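Local coordinates for 3-oxoacyl-[acyl-carrier protein] synthase (Thermus thermophilus, PDB 1UB7) that probably catalyses the first condensation step of bacterial fatty acid synthesis, condensing the acetyl group of acetyl-CoA with malonyl-ACP to give 3-oxobutanoyl-ACP, at residues H121-A126 against Q130-V135; A162-V167 against Y171-F176. One frame throughout, in Å; residues are numbered along the deposited sequence.

Interaction 1 of 2, residues H121-A126 against Q130-V135; sequences HALVEA and QKVLAV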
loop_
_atom_site.group_PDB
_atom_site.type_symbol
_atom_site.label_atom_id
_atom_site.label_comp_id
_atom_site.label_asym_id
_atom_site.label_seq_id
_atom_site.Cartn_x
_atom_site.Cartn_y
_atom_site.Cartn_z
ATOM N N HIS A 121 -9.035 10.777 1.867
ATOM C CA HIS A 121 -9.892 11.618 2.693
ATOM C C HIS A 121 -9.141 12.024 3.978
ATOM O O HIS A 121 -9.060 13.214 4.318
ATOM C CB HIS A 121 -11.167 10.848 3.051
ATOM C CG HIS A 121 -12.009 11.518 4.098
ATOM N ND1 HIS A 121 -12.779 12.634 3.839
ATOM C CD2 HIS A 121 -12.189 11.237 5.413
ATOM C CE1 HIS A 121 -13.394 13.012 4.948
ATOM N NE2 HIS A 121 -13.051 12.182 5.918
ATOM N N ALA A 122 -8.593 11.032 4.682
ATOM C CA ALA A 122 -7.864 11.270 5.928
ATOM C C ALA A 122 -6.705 12.230 5.710
ATOM O O ALA A 122 -6.510 13.166 6.490
ATOM C CB ALA A 122 -7.356 9.970 6.478
ATOM N N LEU A 123 -5.936 11.993 4.650
ATOM C CA LEU A 123 -4.814 12.858 4.305
ATOM C C LEU A 123 -5.256 14.313 4.107
ATOM O O LEU A 123 -4.636 15.235 4.638
ATOM C CB LEU A 123 -4.134 12.375 3.021
ATOM C CG LEU A 123 -3.420 11.027 3.035
ATOM C CD1 LEU A 123 -2.761 10.779 1.657
ATOM C CD2 LEU A 123 -2.360 11.013 4.149
ATOM N N VAL A 124 -6.315 14.521 3.327
ATOM C CA VAL A 124 -6.816 15.875 3.084
ATOM C C VAL A 124 -7.344 16.513 4.385
ATOM O O VAL A 124 -7.030 17.662 4.697
ATOM C CB VAL A 124 -7.952 15.873 2.040
ATOM C CG1 VAL A 124 -8.542 17.278 1.908
ATOM C CG2 VAL A 124 -7.430 15.387 0.701
ATOM N N GLU A 125 -8.141 15.752 5.130
ATOM C CA GLU A 125 -8.718 16.219 6.372
ATOM C C GLU A 125 -7.693 16.495 7.465
ATOM O O GLU A 125 -7.889 17.419 8.259
ATOM C CB GLU A 125 -9.757 15.216 6.884
ATOM C CG GLU A 125 -10.984 15.070 5.983
ATOM C CD GLU A 125 -11.693 16.395 5.754
ATOM O OE1 GLU A 125 -11.958 17.089 6.755
ATOM O OE2 GLU A 125 -11.982 16.739 4.584
ATOM N N ALA A 126 -6.615 15.705 7.513
ATOM C CA ALA A 126 -5.584 15.901 8.532
ATOM C C ALA A 126 -4.606 16.940 8.037
ATOM O O ALA A 126 -3.652 17.294 8.721
ATOM C CB ALA A 126 -4.854 14.596 8.836
ATOM N N GLN A 130 -3.173 18.490 0.193
ATOM C CA GLN A 130 -4.251 19.391 -0.223
ATOM C C GLN A 130 -5.230 18.590 -1.073
ATOM O O GLN A 130 -6.442 18.667 -0.887
ATOM C CB GLN A 130 -3.693 20.547 -1.059
ATOM C CG GLN A 130 -4.777 21.379 -1.730
ATOM C CD GLN A 130 -4.240 22.393 -2.748
ATOM O OE1 GLN A 130 -5.022 23.060 -3.433
ATOM N NE2 GLN A 130 -2.911 22.510 -2.850
ATOM N N LYS A 131 -4.676 17.829 -2.012
ATOM C CA LYS A 131 -5.454 16.985 -2.898
ATOM C C LYS A 131 -4.673 15.700 -3.069
ATOM O O LYS A 131 -3.450 15.687 -2.940
ATOM C CB LYS A 131 -5.640 17.646 -4.261
ATOM C CG LYS A 131 -6.524 18.882 -4.272
ATOM C CD LYS A 131 -6.411 19.559 -5.634
ATOM C CE LYS A 131 -7.390 20.712 -5.825
ATOM N NZ LYS A 131 -7.137 21.354 -7.154
ATOM N N VAL A 132 -5.385 14.621 -3.361
ATOM C CA VAL A 132 -4.756 13.330 -3.536
ATOM C C VAL A 132 -5.250 12.666 -4.799
ATOM O O VAL A 132 -6.445 12.659 -5.055
ATOM C CB VAL A 132 -5.086 12.372 -2.353
ATOM C CG1 VAL A 132 -4.420 11.018 -2.576
ATOM C CG2 VAL A 132 -4.602 12.961 -1.061
ATOM N N LEU A 133 -4.331 12.114 -5.586
ATOM C CA LEU A 133 -4.712 11.407 -6.800
ATOM C C LEU A 133 -4.832 9.945 -6.401
ATOM O O LEU A 133 -3.832 9.305 -6.113
ATOM C CB LEU A 133 -3.649 11.558 -7.904
ATOM C CG LEU A 133 -3.896 10.778 -9.217
ATOM C CD1 LEU A 133 -5.166 11.275 -9.919
ATOM C CD2 LEU A 133 -2.708 10.942 -10.144
ATOM N N ALA A 134 -6.058 9.431 -6.371
ATOM C CA ALA A 134 -6.308 8.043 -5.996
ATOM C C ALA A 134 -6.589 7.197 -7.247
ATOM O O ALA A 134 -7.608 7.368 -7.916
ATOM C CB ALA A 134 -7.490 7.983 -5.019
ATOM N N VAL A 135 -5.687 6.276 -7.559
ATOM C CA VAL A 135 -5.842 5.457 -8.755
ATOM C C VAL A 135 -6.162 3.992 -8.457
ATOM O O VAL A 135 -5.592 3.400 -7.546
ATOM C CB VAL A 135 -4.550 5.500 -9.603
ATOM C CG1 VAL A 135 -4.660 4.555 -10.789
ATOM C CG2 VAL A 135 -4.263 6.921 -10.050
#
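Leu123 and Val124, near the end of a helix, pack on Val132 of the strand that follows. The meeting is methyl to methyl. Leu123 CD1 lies 3.9 Å from Val132 CG2, and the two side chains cross at about a right angle. Val124 CG2 reaches the same methyl at 4.1 Å, with the side chains running past each other in opposite directions. Val132 CG2 therefore touches both helix residues. The first torsion of Val132 (179°) puts CG2 beside the backbone N, on the side where the helix lies.

A second kind of contact joins methyls to a carbonyl. Val124 CG1 and Val124 CG2 each come to 3.8 Å from Gln130 O, an apolar cover over the turn back into the strand. Helix 121-125 and strand 131-135 run almost antiparallel, at 168°, with their axes 8.0 Å apart. This is the second half of a beta-alpha-beta crossover in the thiolase fold: strand 102-107, helix 112-125, then strand 131-138, parallel to the first and separated from it by strand 72-78.

The polar partners of this region lie outside the two segments. Lys131 NZ binds Glu70 O, and Gln130 N binds Asp73 OD2. Leu123 also packs on Gln119 of the second subunit, so the helix carrying this contact borders the dimer interface.

Interaction 2 of 2, residues A162-V167 against Y171-F176; sequences AVVGKV and YGFRSF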
loop_
_atom_site.group_PDB
_atom_site.type_symbol
_atom_site.label_atom_id
_atom_site.label_comp_id
_atom_site.label_asym_id
_atom_site.label_seq_id
_atom_site.Cartn_x
_atom_site.Cartn_y
_atom_site.Cartn_z
ATOM N N ALA A 162 -9.254 9.343 -9.529
ATOM C CA ALA A 162 -10.038 10.454 -9.057
ATOM C C ALA A 162 -9.137 11.348 -8.232
ATOM O O ALA A 162 -8.135 10.900 -7.673
ATOM C CB ALA A 162 -11.196 9.949 -8.215
ATOM N N VAL A 163 -9.478 12.617 -8.161
ATOM C CA VAL A 163 -8.688 13.512 -7.345
ATOM C C VAL A 163 -9.554 13.788 -6.140
ATOM O O VAL A 163 -10.715 14.165 -6.291
ATOM C CB VAL A 163 -8.388 14.832 -8.065
ATOM C CG1 VAL A 163 -7.840 15.854 -7.075
ATOM C CG2 VAL A 163 -7.389 14.588 -9.173
ATOM N N VAL A 164 -9.018 13.565 -4.946
ATOM C CA VAL A 164 -9.792 13.841 -3.745
ATOM C C VAL A 164 -9.305 15.164 -3.147
ATOM O O VAL A 164 -8.095 15.400 -3.030
ATOM C CB VAL A 164 -9.651 12.689 -2.713
ATOM C CG1 VAL A 164 -10.358 13.047 -1.433
ATOM C CG2 VAL A 164 -10.240 11.407 -3.292
ATOM N N GLY A 165 -10.247 16.033 -2.794
ATOM C CA GLY A 165 -9.894 17.321 -2.215
ATOM C C GLY A 165 -11.050 17.986 -1.482
ATOM O O GLY A 165 -12.147 17.425 -1.403
ATOM N N LYS A 166 -10.815 19.177 -0.931
ATOM C CA LYS A 166 -11.879 19.886 -0.220
ATOM C C LYS A 166 -12.998 20.253 -1.184
ATOM O O LYS A 166 -12.733 20.745 -2.279
ATOM C CB LYS A 166 -11.348 21.173 0.424
ATOM C CG LYS A 166 -10.337 20.967 1.558
ATOM C CD LYS A 166 -10.981 20.521 2.874
ATOM C CE LYS A 166 -9.959 20.557 4.010
ATOM N NZ LYS A 166 -10.556 20.333 5.360
ATOM N N VAL A 167 -14.243 19.996 -0.789
ATOM C CA VAL A 167 -15.398 20.352 -1.618
ATOM C C VAL A 167 -16.331 21.276 -0.829
ATOM O O VAL A 167 -16.236 21.383 0.400
ATOM C CB VAL A 167 -16.200 19.113 -2.090
ATOM C CG1 VAL A 167 -15.409 18.355 -3.123
ATOM C CG2 VAL A 167 -16.545 18.219 -0.913
ATOM N N TYR A 171 -21.245 18.867 0.384
ATOM C CA TYR A 171 -20.837 17.806 -0.537
ATOM C C TYR A 171 -19.640 17.018 -0.026
ATOM O O TYR A 171 -18.962 17.433 0.926
ATOM C CB TYR A 171 -20.472 18.383 -1.906
ATOM C CG TYR A 171 -21.544 19.248 -2.516
ATOM C CD1 TYR A 171 -21.720 20.570 -2.102
ATOM C CD2 TYR A 171 -22.412 18.737 -3.476
ATOM C CE1 TYR A 171 -22.741 21.361 -2.633
ATOM C CE2 TYR A 171 -23.432 19.515 -4.009
ATOM C CZ TYR A 171 -23.593 20.825 -3.584
ATOM O OH TYR A 171 -24.605 21.595 -4.106
ATOM N N GLY A 172 -19.385 15.882 -0.672
ATOM C CA GLY A 172 -18.248 15.070 -0.305
ATOM C C GLY A 172 -18.557 13.772 0.403
ATOM O O GLY A 172 -19.699 13.305 0.426
ATOM N N PHE A 173 -17.514 13.186 0.982
ATOM C CA PHE A 173 -17.651 11.926 1.692
ATOM C C PHE A 173 -18.434 12.069 3.003
ATOM O O PHE A 173 -18.177 12.972 3.810
ATOM C CB PHE A 173 -16.266 11.354 1.937
ATOM C CG PHE A 173 -15.638 10.775 0.703
ATOM C CD1 PHE A 173 -16.162 9.618 0.119
ATOM C CD2 PHE A 173 -14.536 11.394 0.104
ATOM C CE1 PHE A 173 -15.597 9.088 -1.042
ATOM C CE2 PHE A 173 -13.969 10.870 -1.056
ATOM C CZ PHE A 173 -14.499 9.714 -1.631
ATOM N N ARG A 174 -19.397 11.177 3.207
ATOM C CA ARG A 174 -20.214 11.226 4.407
ATOM C C ARG A 174 -19.917 10.067 5.339
ATOM O O ARG A 174 -20.145 10.159 6.542
ATOM C CB ARG A 174 -21.697 11.236 4.035
ATOM C CG ARG A 174 -22.076 12.409 3.150
ATOM C CD ARG A 174 -23.573 12.554 3.018
ATOM N NE ARG A 174 -24.188 12.830 4.311
ATOM C CZ ARG A 174 -25.473 13.117 4.481
ATOM N NH1 ARG A 174 -26.285 13.167 3.433
ATOM N NH2 ARG A 174 -25.947 13.351 5.698
ATOM N N SER A 175 -19.400 8.977 4.786
ATOM C CA SER A 175 -19.074 7.819 5.600
ATOM C C SER A 175 -18.186 6.831 4.873
ATOM O O SER A 175 -18.065 6.855 3.645
ATOM C CB SER A 175 -20.350 7.096 6.035
ATOM O OG SER A 175 -21.015 6.549 4.909
ATOM N N PHE A 176 -17.577 5.953 5.660
ATOM C CA PHE A 176 -16.706 4.898 5.159
ATOM C C PHE A 176 -16.884 3.712 6.098
ATOM O O PHE A 176 -16.950 3.877 7.320
ATOM C CB PHE A 176 -15.214 5.300 5.212
ATOM C CG PHE A 176 -14.788 6.311 4.174
ATOM C CD1 PHE A 176 -14.553 5.922 2.856
ATOM C CD2 PHE A 176 -14.596 7.654 4.532
ATOM C CE1 PHE A 176 -14.129 6.859 1.894
ATOM C CE2 PHE A 176 -14.175 8.607 3.587
ATOM C CZ PHE A 176 -13.941 8.209 2.262
#
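The carbonyl oxygen Tyr171 O is the polar atom met most closely here, and the group that meets it is a methyl. Val167 CG2 lies 3.1 Å from Tyr171 O, short for a carbon and an oxygen, and perhaps partly an effect of the model. The same methyl is 3.6 Å from Gly172 CA and 4.1 Å from Tyr171 CB. It thus sits against the peptide link between Tyr171 and Gly172. The first torsion of Val167 (-71°) places CG2 between its backbone N and carbonyl carbon and turns it onto that link. Gly172 has no side chain, which leaves its CA open to the methyl. Its phi of 108° is one that residues with a side chain seldom adopt. The end of the Tyr171 side chain leads away; the side chain also touches Glu297 and Thr318.

Further along, Val164 CG1 is 4.2 Å from Phe173 CE2. It comes to the ring at its edge, near the ring plane. One face of the same ring is taken by Phe176, whose CZ stands 3.3 Å above the plane, offset toward the rim. Ser2 also touches both Val164 and Phe173.

The touching parts run 145° apart but do not pair as strands. Strand 158-165 belongs to the five-stranded sheet of the first half of the thiolase fold. Strand 172-180 is an outermost strand, within this chain, of the other sheet, beside strand 311-318. Arg174 and Ser175 form a classic beta bulge opposite Val316. The contact therefore spans the link by which the chain passes from one sheet to the other. With methyls, a ring edge and a glycine backbone as its parts, it is held by shape and apolar packing, and the two segments share no backbone hydrogen bond.

How the interactions relate
Interaction 1 and interaction 2 follow one another along the chain, their centres 9 Å apart. They share a sheet: strands 131-138 and 158-165 are antiparallel neighbours, joined by probable hydrogen bonds such as Val164 N to Val132 O, 2.7 Å. Interaction 1 is the more buried, a helix packed on that sheet. Interaction 2 is partly buried and bridges from that sheet to the other one. Both rely on apolar contact and set valine methyls against a carbonyl, more closely in interaction 2. The aromatic edge belongs to interaction 2 alone. Beside both contacts the rings of His121 and Phe176 meet, planes at about 45°, between helix 112-125 and strand 172-180.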